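Local coordinates for acyl-coenzyme A oxidase 3 (PDB 5YS9), which uses FAD to oxidise acyl-CoA to trans-2-enoyl-CoA in peroxisomal fatty acid beta-oxidation, passing the electrons to oxygen to give hydrogen peroxide, at residues C159-E164 / W199-A204; T176-I181 / C213-L218; D185-N190 / I271-M276. All coordinates share one frame; numbering follows the deposited sequence.

In the fold
The three contacts lie in one mixed sheet, contact 1 beside the flavin and contacts 2 and 3 farther along it. The first segments run in the order contact 1, 2, 3; the second segments then return in the same order, so every pair alternates along the chain. Contact 1 lines part of the flavin site; its centre lies about 16 Å from that of contact 2 and about 19 Å from that of contact 3. Contacts 2 and 3, with centres about 8 Å apart, share the hairpin of strands 177-181 and 186-190. Strand 210-219 joins contact 2 to strand 158-161, and strand 262-272 joins contact 3 to strand 198-201.

Contact 1 (C159-E164 / W199-A204); sequences CFAMTE and WWIGGA. With FAD (flavin-adenine dinucleotide), chain C.
Thr163 and Trp199 are joined by a backbone hydrogen bond where two segments of the middle beta domain contribute to the pocket for the isoalloxazine of FAD, an instance of a flavin recognised largely by main-chain atoms. Trp199 N reaches Thr163 O at 3.0 Å from above the carbonyl plane, 42° out of it.

The polar edge of the flavin is matched by both segments. FAD N3 donates a hydrogen bond to Phe160 O at 3.1 Å. Thr163 N donates to flavin O2, with a weak second bond from Met162 N, and Gly202 N donates to flavin O4 at 3.2 Å. A water that accepts from Phe160 N lies within hydrogen-bonding reach of Gly202 O and the same O4. The hydroxyl of Thr163, OG1 anti to the carbonyl carbon (chi1 -62°), donates to flavin N1 at 2.8 Å. Donors at N1 and O2 would be expected to stabilise negative charge on that side of a reduced flavin.

The apolar part centres on Ile201, whose CG2 meets Cys159 SG at 3.6 Å while its CD1 lies against Ala161.

Aromatic contacts extend the pocket to the dimer interface, where His433 of the second subunit meets the rings of both Trp199 and Trp200. The Trp200 indole lies between two neighbours: FAD C8 sits 3.9 Å above one face, toward the rim, and Trp199 CD1 sits 3.4 Å above the opposite face.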
loop_
_atom_site.group_PDB
_atom_site.type_symbol
_atom_site.label_atom_id
_atom_site.label_comp_id
_atom_site.label_asym_id
_atom_site.label_seq_id
_atom_site.Cartn_x
_atom_site.Cartn_y
_atom_site.Cartn_z
ATOM N N CYS A 159 2.771 -10.047 28.837
ATOM C CA CYS A 159 2.504 -9.159 27.728
ATOM C C CYS A 159 2.770 -7.719 28.254
ATOM O O CYS A 159 3.212 -7.538 29.417
ATOM C CB CYS A 159 1.046 -9.360 27.257
ATOM S SG CYS A 159 -0.212 -8.867 28.476
ATOM N N PHE A 160 2.588 -6.747 27.379
ATOM C CA PHE A 160 3.040 -5.397 27.599
ATOM C C PHE A 160 1.860 -4.478 27.387
ATOM O O PHE A 160 1.410 -4.305 26.270
ATOM C CB PHE A 160 4.123 -5.151 26.550
ATOM C CG PHE A 160 4.885 -3.879 26.708
ATOM C CD1 PHE A 160 6.005 -3.831 27.495
ATOM C CD2 PHE A 160 4.521 -2.755 26.004
ATOM C CE1 PHE A 160 6.728 -2.672 27.615
ATOM C CE2 PHE A 160 5.232 -1.592 26.121
ATOM C CZ PHE A 160 6.340 -1.552 26.927
ATOM N N ALA A 161 1.384 -3.850 28.448
ATOM C CA ALA A 161 0.162 -3.092 28.336
ATOM C C ALA A 161 0.396 -1.625 28.580
ATOM O O ALA A 161 0.345 -1.153 29.693
ATOM C CB ALA A 161 -0.872 -3.637 29.299
ATOM N N MET A 162 0.617 -0.906 27.501
ATOM C CA MET A 162 0.855 0.505 27.577
ATOM C C MET A 162 -0.235 1.229 26.835
ATOM O O MET A 162 -0.905 2.084 27.372
ATOM C CB MET A 162 2.207 0.795 26.962
ATOM C CG MET A 162 2.553 2.245 26.798
ATOM S SD MET A 162 4.018 2.341 25.785
ATOM C CE MET A 162 5.265 2.326 27.043
ATOM N N THR A 163 -0.453 0.826 25.602
ATOM C CA THR A 163 -1.405 1.499 24.754
ATOM C C THR A 163 -2.823 1.407 25.283
ATOM O O THR A 163 -3.250 0.385 25.786
ATOM C CB THR A 163 -1.325 0.974 23.323
ATOM O OG1 THR A 163 -0.031 1.252 22.812
ATOM C CG2 THR A 163 -2.320 1.653 22.465
ATOM N N GLU A 164 -3.539 2.512 25.163
ATOM C CA GLU A 164 -4.921 2.583 25.580
ATOM C C GLU A 164 -5.713 2.987 24.381
ATOM O O GLU A 164 -5.193 3.499 23.405
ATOM C CB GLU A 164 -5.129 3.606 26.719
ATOM C CG GLU A 164 -4.760 3.043 28.076
ATOM C CD GLU A 164 -4.646 4.075 29.206
ATOM O OE1 GLU A 164 -5.019 5.274 28.981
ATOM O OE2 GLU A 164 -4.138 3.672 30.313
ATOM N N TRP A 199 -5.417 -1.468 24.967
ATOM C CA TRP A 199 -5.770 -1.754 23.597
ATOM C C TRP A 199 -4.566 -2.167 22.820
ATOM O O TRP A 199 -3.481 -1.679 23.067
ATOM C CB TRP A 199 -6.420 -0.526 22.923
ATOM C CG TRP A 199 -7.426 -0.953 21.847
ATOM C CD1 TRP A 199 -7.190 -1.091 20.508
ATOM C CD2 TRP A 199 -8.777 -1.369 22.044
ATOM N NE1 TRP A 199 -8.315 -1.563 19.860
ATOM C CE2 TRP A 199 -9.311 -1.715 20.782
ATOM C CE3 TRP A 199 -9.602 -1.464 23.159
ATOM C CZ2 TRP A 199 -10.642 -2.128 20.614
ATOM C CZ3 TRP A 199 -10.941 -1.898 22.981
ATOM C CH2 TRP A 199 -11.430 -2.217 21.730
ATOM N N TRP A 200 -4.794 -3.047 21.850
ATOM C CA TRP A 200 -3.771 -3.699 21.033
ATOM C C TRP A 200 -2.739 -4.538 21.808
ATOM O O TRP A 200 -1.618 -4.756 21.309
ATOM C CB TRP A 200 -3.042 -2.699 20.107
ATOM C CG TRP A 200 -3.890 -2.068 19.113
ATOM C CD1 TRP A 200 -4.056 -0.750 18.901
ATOM C CD2 TRP A 200 -4.688 -2.740 18.144
ATOM N NE1 TRP A 200 -4.950 -0.543 17.868
ATOM C CE2 TRP A 200 -5.358 -1.765 17.404
ATOM C CE3 TRP A 200 -4.914 -4.076 17.842
ATOM C CZ2 TRP A 200 -6.247 -2.094 16.383
ATOM C CZ3 TRP A 200 -5.809 -4.390 16.815
ATOM C CH2 TRP A 200 -6.455 -3.412 16.119
ATOM N N ILE A 201 -3.111 -5.050 22.986
ATOM C CA ILE A 201 -2.135 -5.808 23.818
ATOM C C ILE A 201 -1.950 -7.249 23.268
ATOM O O ILE A 201 -2.800 -8.161 23.496
ATOM C CB ILE A 201 -2.527 -5.866 25.325
ATOM C CG1 ILE A 201 -2.969 -4.488 25.841
ATOM C CG2 ILE A 201 -1.352 -6.351 26.154
ATOM C CD1 ILE A 201 -2.035 -3.326 25.497
ATOM N N GLY A 202 -0.843 -7.439 22.545
ATOM C CA GLY A 202 -0.480 -8.751 22.005
ATOM C C GLY A 202 -0.312 -9.778 23.096
ATOM O O GLY A 202 0.351 -9.513 24.079
ATOM N N GLY A 203 -0.978 -10.932 22.952
ATOM C CA GLY A 203 -0.923 -12.000 23.967
ATOM C C GLY A 203 -1.997 -11.939 25.039
ATOM O O GLY A 203 -2.249 -12.933 25.730
ATOM N N ALA A 204 -2.601 -10.762 25.222
ATOM C CA ALA A 204 -3.573 -10.580 26.304
ATOM C C ALA A 204 -4.864 -11.317 26.062
ATOM O O ALA A 204 -5.534 -11.710 27.010
ATOM C CB ALA A 204 -3.869 -9.106 26.545
HETATM P PA FAD C . -2.039 8.148 17.901
HETATM O O1A FAD C . -3.282 8.680 18.505
HETATM O O2A FAD C . -0.733 8.353 18.566
HETATM O O5B FAD C . -1.930 8.831 16.480
HETATM C C5B FAD C . -2.968 8.665 15.530
HETATM C C4B FAD C . -2.697 9.482 14.283
HETATM O O4B FAD C . -2.604 10.859 14.628
HETATM C C3B FAD C . -1.379 9.095 13.668
HETATM O O3B FAD C . -1.495 9.107 12.260
HETATM C C2B FAD C . -0.445 10.203 14.041
HETATM O O2B FAD C . 0.434 10.454 12.961
HETATM C C1B FAD C . -1.339 11.391 14.283
HETATM N N9A FAD C . -0.730 12.186 15.367
HETATM C C8A FAD C . -0.632 11.851 16.659
HETATM N N7A FAD C . 0.013 12.806 17.348
HETATM C C5A FAD C . 0.339 13.771 16.491
HETATM C C6A FAD C . 1.032 15.065 16.560
HETATM N N6A FAD C . 1.518 15.535 17.721
HETATM N N1A FAD C . 1.165 15.760 15.421
HETATM C C2A FAD C . 0.689 15.306 14.257
HETATM N N3A FAD C . 0.054 14.146 14.124
HETATM C C4A FAD C . -0.147 13.355 15.184
HETATM N N1 FAD C . 0.885 -1.362 22.195
HETATM C C2 FAD C . 1.341 -1.971 23.299
HETATM O O2 FAD C . 1.585 -1.298 24.297
HETATM N N3 FAD C . 1.553 -3.275 23.376
HETATM C C4 FAD C . 1.325 -4.074 22.358
HETATM O O4 FAD C . 1.524 -5.277 22.465
HETATM C C4X FAD C . 0.822 -3.497 21.112
HETATM N N5 FAD C . 0.568 -4.258 20.055
HETATM C C5X FAD C . 0.098 -3.706 18.936
HETATM C C6 FAD C . -0.158 -4.534 17.872
HETATM C C7 FAD C . -0.644 -4.018 16.703
HETATM C C7M FAD C . -0.900 -4.954 15.560
HETATM C C8 FAD C . -0.888 -2.564 16.592
HETATM C C8M FAD C . -1.412 -1.974 15.319
HETATM C C9 FAD C . -0.623 -1.727 17.656
HETATM C C9A FAD C . -0.139 -2.247 18.832
HETATM N N10 FAD C . 0.139 -1.422 19.928
HETATM C C10 FAD C . 0.606 -2.047 21.087
HETATM C "C1'" FAD C . -0.107 0.018 19.895
HETATM C "C2'" FAD C . 0.880 0.857 19.103
HETATM O "O2'" FAD C . 2.093 0.912 19.834
HETATM C "C3'" FAD C . 0.289 2.255 18.927
HETATM O "O3'" FAD C . -0.840 2.106 18.085
HETATM C "C4'" FAD C . 1.167 3.344 18.312
HETATM O "O4'" FAD C . 2.427 3.466 18.958
HETATM C "C5'" FAD C . 0.516 4.698 18.464
HETATM O "O5'" FAD C . -0.677 4.742 17.714
HETATM P P FAD C . -2.021 5.327 18.307
HETATM O O1P FAD C . -3.087 4.357 17.979
HETATM O O2P FAD C . -1.779 5.738 19.712
HETATM O O3P FAD C . -2.248 6.629 17.434
HETATM O O HOH W 1 1.908 -6.996 24.551
#

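Contact 2 (T176-I181 / C213-L218); sequences TTATYI and CFARLL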
loop_
_atom_site.group_PDB
_atom_site.type_symbol
_atom_site.label_atom_id
_atom_site.label_comp_id
_atom_site.label_asym_id
_atom_site.label_seq_id
_atom_site.Cartn_x
_atom_site.Cartn_y
_atom_site.Cartn_z
ATOM N N THR A 176 -4.791 5.236 32.877
ATOM C CA THR A 176 -4.927 4.148 33.863
ATOM C C THR A 176 -4.146 4.545 35.103
ATOM O O THR A 176 -3.043 5.064 34.992
ATOM C CB THR A 176 -4.442 2.782 33.336
ATOM O OG1 THR A 176 -5.122 2.483 32.110
ATOM C CG2 THR A 176 -4.775 1.685 34.329
ATOM N N THR A 177 -4.739 4.304 36.265
ATOM C CA THR A 177 -4.203 4.779 37.544
ATOM C C THR A 177 -3.783 3.663 38.449
ATOM O O THR A 177 -4.393 2.596 38.430
ATOM C CB THR A 177 -5.221 5.621 38.332
ATOM O OG1 THR A 177 -6.363 4.827 38.696
ATOM C CG2 THR A 177 -5.624 6.826 37.543
ATOM N N ALA A 178 -2.761 3.946 39.263
ATOM C CA ALA A 178 -2.187 3.034 40.240
ATOM C C ALA A 178 -2.102 3.818 41.573
ATOM O O ALA A 178 -1.221 4.660 41.758
ATOM C CB ALA A 178 -0.790 2.595 39.763
ATOM N N THR A 179 -3.018 3.565 42.491
ATOM C CA THR A 179 -3.153 4.420 43.655
ATOM C C THR A 179 -2.579 3.718 44.873
ATOM O O THR A 179 -3.003 2.607 45.169
ATOM C CB THR A 179 -4.621 4.796 43.867
ATOM O OG1 THR A 179 -5.080 5.504 42.713
ATOM C CG2 THR A 179 -4.743 5.723 45.023
ATOM N N TYR A 180 -1.607 4.329 45.562
ATOM C CA TYR A 180 -0.975 3.664 46.705
ATOM C C TYR A 180 -1.937 3.726 47.893
ATOM O O TYR A 180 -2.506 4.775 48.159
ATOM C CB TYR A 180 0.406 4.281 47.059
ATOM C CG TYR A 180 1.105 3.579 48.236
ATOM C CD1 TYR A 180 1.472 2.242 48.154
ATOM C CD2 TYR A 180 1.360 4.245 49.433
ATOM C CE1 TYR A 180 2.069 1.591 49.217
ATOM C CE2 TYR A 180 1.977 3.607 50.506
ATOM C CZ TYR A 180 2.324 2.281 50.397
ATOM O OH TYR A 180 2.920 1.617 51.440
ATOM N N ILE A 181 -2.123 2.588 48.546
ATOM C CA ILE A 181 -2.812 2.513 49.811
ATOM C C ILE A 181 -1.822 2.051 50.866
ATOM O O ILE A 181 -1.351 0.933 50.829
ATOM C CB ILE A 181 -3.952 1.499 49.733
ATOM C CG1 ILE A 181 -4.848 1.815 48.552
ATOM C CG2 ILE A 181 -4.758 1.503 51.010
ATOM C CD1 ILE A 181 -5.211 3.273 48.463
ATOM N N CYS A 213 1.853 -3.397 33.319
ATOM C CA CYS A 213 0.822 -2.373 33.151
ATOM C C CYS A 213 1.406 -0.972 33.376
ATOM O O CYS A 213 1.983 -0.684 34.431
ATOM C CB CYS A 213 -0.331 -2.634 34.118
ATOM S SG CYS A 213 -1.704 -1.442 34.013
ATOM N N PHE A 214 1.250 -0.119 32.382
ATOM C CA PHE A 214 1.647 1.276 32.460
ATOM C C PHE A 214 0.482 2.089 33.061
ATOM O O PHE A 214 -0.604 2.110 32.487
ATOM C CB PHE A 214 2.062 1.809 31.071
ATOM C CG PHE A 214 3.387 1.277 30.606
ATOM C CD1 PHE A 214 3.520 -0.054 30.189
ATOM C CD2 PHE A 214 4.524 2.091 30.577
ATOM C CE1 PHE A 214 4.754 -0.565 29.783
ATOM C CE2 PHE A 214 5.774 1.580 30.158
ATOM C CZ PHE A 214 5.884 0.251 29.767
ATOM N N ALA A 215 0.716 2.713 34.213
ATOM C CA ALA A 215 -0.285 3.516 34.915
ATOM C C ALA A 215 0.296 4.761 35.584
ATOM O O ALA A 215 1.461 4.796 35.929
ATOM C CB ALA A 215 -1.009 2.670 35.939
ATOM N N ARG A 216 -0.537 5.777 35.772
ATOM C CA ARG A 216 -0.126 6.963 36.492
ATOM C C ARG A 216 0.049 6.624 37.951
ATOM O O ARG A 216 -0.833 6.059 38.557
ATOM C CB ARG A 216 -1.184 8.048 36.390
ATOM C CG ARG A 216 -1.885 8.158 35.060
ATOM C CD ARG A 216 -2.347 9.583 34.845
ATOM N NE ARG A 216 -1.231 10.500 34.946
ATOM C CZ ARG A 216 -0.569 10.985 33.912
ATOM N NH1 ARG A 216 0.438 11.797 34.106
ATOM N NH2 ARG A 216 -0.911 10.651 32.688
ATOM N N LEU A 217 1.184 6.981 38.519
ATOM C CA LEU A 217 1.416 6.666 39.904
ATOM C C LEU A 217 0.864 7.778 40.767
ATOM O O LEU A 217 1.247 8.923 40.640
ATOM C CB LEU A 217 2.903 6.470 40.163
ATOM C CG LEU A 217 3.374 6.314 41.606
ATOM C CD1 LEU A 217 2.977 4.977 42.183
ATOM C CD2 LEU A 217 4.874 6.492 41.669
ATOM N N LEU A 218 -0.064 7.416 41.631
ATOM C CA LEU A 218 -0.695 8.379 42.492
ATOM C C LEU A 218 -0.434 8.024 43.935
ATOM O O LEU A 218 -0.842 6.981 44.402
ATOM C CB LEU A 218 -2.197 8.396 42.233
ATOM C CG LEU A 218 -2.666 8.548 40.789
ATOM C CD1 LEU A 218 -4.172 8.484 40.699
ATOM C CD2 LEU A 218 -2.173 9.843 40.188
#
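The parallel pairing of strands 177-181 and 210-219 in the mixed sheet of the beta domain illustrates how such a pair is held by one alternating run of backbone hydrogen bonds. Arg216 N donates to Thr176 O at 2.7 Å, and Arg216 O receives Ala178 N at 2.9 Å. The run continues as Leu218 N binds Ala178 O, then as Tyr180 N approaches Leu218 O at 3.0 Å. Arg216, Ala178 and Leu218 thus each use both backbone polar atoms across the pair, although the two short strand axes diverge by 41°.

On the face bearing Thr177, Thr179 and Leu218, the leucine forms the side-chain contact. Its CG is anti to the carbonyl carbon (chi1 -51°), and CD1 lies across both threonines, 3.8 Å from Thr177 CG2 and 3.7 Å from Thr179 OG1. On the other face small groups meet, with Ala178 CB 3.8 Å from Ala215 CB, and Phe229 and Ile189 pack on Ala178.

Arg216 NE forms a salt bridge with Asp223, and its NH2 donates to the carbonyls of Ala172 and Leu174, whereas Arg216 CG remains 3.3 Å from Thr176 O.

Contact 3 (D185-N190 / I271-M276); sequences DEFIIN and IPRQNM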
loop_
_atom_site.group_PDB
_atom_site.type_symbol
_atom_site.label_atom_id
_atom_site.label_comp_id
_atom_site.label_asym_id
_atom_site.label_seq_id
_atom_site.Cartn_x
_atom_site.Cartn_y
_atom_site.Cartn_z
ATOM N N ASP A 185 -0.375 -1.608 52.038
ATOM C CA ASP A 185 0.846 -1.630 51.250
ATOM C C ASP A 185 0.628 -2.146 49.824
ATOM O O ASP A 185 1.364 -2.985 49.334
ATOM C CB ASP A 185 1.919 -2.441 51.956
ATOM C CG ASP A 185 3.293 -2.081 51.499
ATOM O OD1 ASP A 185 3.488 -0.943 51.058
ATOM O OD2 ASP A 185 4.180 -2.930 51.572
ATOM N N GLU A 186 -0.413 -1.639 49.185
ATOM C CA GLU A 186 -0.853 -2.069 47.872
ATOM C C GLU A 186 -1.005 -0.907 46.881
ATOM O O GLU A 186 -1.100 0.260 47.265
ATOM C CB GLU A 186 -2.191 -2.793 48.030
ATOM C CG GLU A 186 -2.087 -4.170 48.704
ATOM C CD GLU A 186 -3.427 -4.911 48.730
ATOM O OE1 GLU A 186 -4.470 -4.285 49.020
ATOM O OE2 GLU A 186 -3.443 -6.125 48.449
ATOM N N PHE A 187 -0.992 -1.241 45.594
ATOM C CA PHE A 187 -1.532 -0.355 44.562
ATOM C C PHE A 187 -2.913 -0.839 44.124
ATOM O O PHE A 187 -3.145 -2.032 44.025
ATOM C CB PHE A 187 -0.611 -0.251 43.350
ATOM C CG PHE A 187 0.672 0.452 43.633
ATOM C CD1 PHE A 187 0.686 1.820 43.830
ATOM C CD2 PHE A 187 1.866 -0.260 43.710
ATOM C CE1 PHE A 187 1.873 2.471 44.083
ATOM C CE2 PHE A 187 3.057 0.382 43.982
ATOM C CZ PHE A 187 3.064 1.755 44.163
ATOM N N ILE A 188 -3.808 0.117 43.885
ATOM C CA ILE A 188 -5.058 -0.108 43.209
ATOM C C ILE A 188 -4.887 0.329 41.748
ATOM O O ILE A 188 -4.754 1.525 41.471
ATOM C CB ILE A 188 -6.193 0.699 43.845
ATOM C CG1 ILE A 188 -6.333 0.332 45.339
ATOM C CG2 ILE A 188 -7.513 0.441 43.107
ATOM C CD1 ILE A 188 -7.484 1.069 46.043
ATOM N N ILE A 189 -4.934 -0.645 40.830
ATOM C CA ILE A 189 -4.915 -0.392 39.394
ATOM C C ILE A 189 -6.343 -0.221 38.860
ATOM O O ILE A 189 -7.184 -1.123 39.026
ATOM C CB ILE A 189 -4.245 -1.519 38.607
ATOM C CG1 ILE A 189 -2.872 -1.917 39.234
ATOM C CG2 ILE A 189 -4.109 -1.096 37.147
ATOM C CD1 ILE A 189 -1.935 -0.753 39.532
ATOM N N ASN A 190 -6.615 0.940 38.244
ATOM C CA ASN A 190 -7.959 1.269 37.816
ATOM C C ASN A 190 -7.999 1.932 36.446
ATOM O O ASN A 190 -7.228 2.855 36.143
ATOM C CB ASN A 190 -8.720 2.125 38.854
ATOM C CG ASN A 190 -10.224 2.143 38.608
ATOM O OD1 ASN A 190 -10.928 1.106 38.751
ATOM N ND2 ASN A 190 -10.728 3.300 38.173
ATOM N N ILE A 271 -2.865 -4.831 43.954
ATOM C CA ILE A 271 -1.563 -5.504 43.824
ATOM C C ILE A 271 -0.609 -5.068 44.949
ATOM O O ILE A 271 -0.719 -3.943 45.423
ATOM C CB ILE A 271 -0.863 -5.265 42.455
ATOM C CG1 ILE A 271 -0.554 -3.807 42.226
ATOM C CG2 ILE A 271 -1.688 -5.817 41.297
ATOM C CD1 ILE A 271 0.353 -3.599 41.046
ATOM N N PRO A 272 0.347 -5.930 45.348
ATOM C CA PRO A 272 1.311 -5.423 46.345
ATOM C C PRO A 272 2.155 -4.267 45.770
ATOM O O PRO A 272 2.364 -4.221 44.558
ATOM C CB PRO A 272 2.170 -6.660 46.673
ATOM C CG PRO A 272 1.412 -7.848 46.152
ATOM C CD PRO A 272 0.664 -7.316 44.945
ATOM N N ARG A 273 2.588 -3.334 46.618
ATOM C CA ARG A 273 3.605 -2.312 46.252
ATOM C C ARG A 273 4.830 -2.872 45.481
ATOM O O ARG A 273 5.363 -2.252 44.529
ATOM C CB ARG A 273 4.127 -1.618 47.518
ATOM C CG ARG A 273 4.970 -0.363 47.298
ATOM C CD ARG A 273 5.465 0.238 48.633
ATOM N NE ARG A 273 6.797 -0.307 48.933
ATOM C CZ ARG A 273 7.080 -1.262 49.810
ATOM N NH1 ARG A 273 8.326 -1.690 49.911
ATOM N NH2 ARG A 273 6.149 -1.783 50.588
ATOM N N GLN A 274 5.263 -4.056 45.884
ATOM C CA GLN A 274 6.469 -4.655 45.333
ATOM C C GLN A 274 6.326 -5.031 43.835
ATOM O O GLN A 274 7.321 -5.421 43.183
ATOM C CB GLN A 274 6.858 -5.891 46.162
ATOM C CG GLN A 274 7.328 -5.611 47.583
ATOM C CD GLN A 274 6.232 -5.454 48.635
ATOM O OE1 GLN A 274 5.022 -5.443 48.348
ATOM N NE2 GLN A 274 6.662 -5.313 49.880
ATOM N N ASN A 275 5.101 -4.932 43.305
ATOM C CA ASN A 275 4.852 -5.316 41.931
ATOM C C ASN A 275 5.207 -4.208 41.002
ATOM O O ASN A 275 5.403 -4.463 39.829
ATOM C CB ASN A 275 3.400 -5.731 41.705
ATOM C CG ASN A 275 3.135 -7.186 42.030
ATOM O OD1 ASN A 275 2.201 -7.774 41.505
ATOM N ND2 ASN A 275 3.941 -7.775 42.882
ATOM N N MET A 276 5.248 -2.983 41.514
ATOM C CA MET A 276 5.796 -1.855 40.777
ATOM C C MET A 276 7.249 -2.107 40.559
ATOM O O MET A 276 7.957 -2.433 41.503
ATOM C CB MET A 276 5.673 -0.572 41.565
ATOM C CG MET A 276 6.333 0.628 40.883
ATOM S SD MET A 276 6.116 2.133 41.866
ATOM C CE MET A 276 7.244 3.233 40.989
#
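Phe187 and Ile271 form an antiparallel hydrogen-bonded pair, with Phe187 N to Ile271 O at 2.7 Å and Ile271 N to Phe187 O at 2.8 Å. Farther on, Arg273 N donates to Asp185 O at 3.0 Å, where strand 262-272 gives way to a 3-10 turn.

The side chains of Asp185 and Arg273 meet in a salt bridge. NH2 of Arg273 donates to the syn lone pair of Asp185 OD1 at 2.8 Å, and OD2 also lies close to this one nitrogen. The carboxylate and guanidinium planes are only 26° apart. Tyr180 OH is a further partner of OD1, while Arg273 NE binds Val283 O. An alanine in place of Arg273 would probably leave the Asp185 carboxylate without its cationic mate and Val283 O without this donor.

Asp185 and Glu186 both face Ile181, a G1 beta bulge beside the turn of the hairpin that strand 186-190 makes with strand 177-181. The same strand 186-190 lies between 177-181 and 262-272, an example of a hairpin extended to a third strand far along the chain.

Ile271 CG1, set between the backbone N and the carbonyl carbon (chi1 62°), touches Phe187 CB at 3.7 Å. Ile271 CD1 meets Ile189 CD1 at 4.0 Å. The Phe187 ring has Arg273 O at its edge, 3.5 Å from CE2, and meets the Phe229 ring edge-to-face. Met276 adds a Met-aromatic contact, its SD 4.8 Å from the centroid of the Phe187 ring and oblique to it, 55° off the normal.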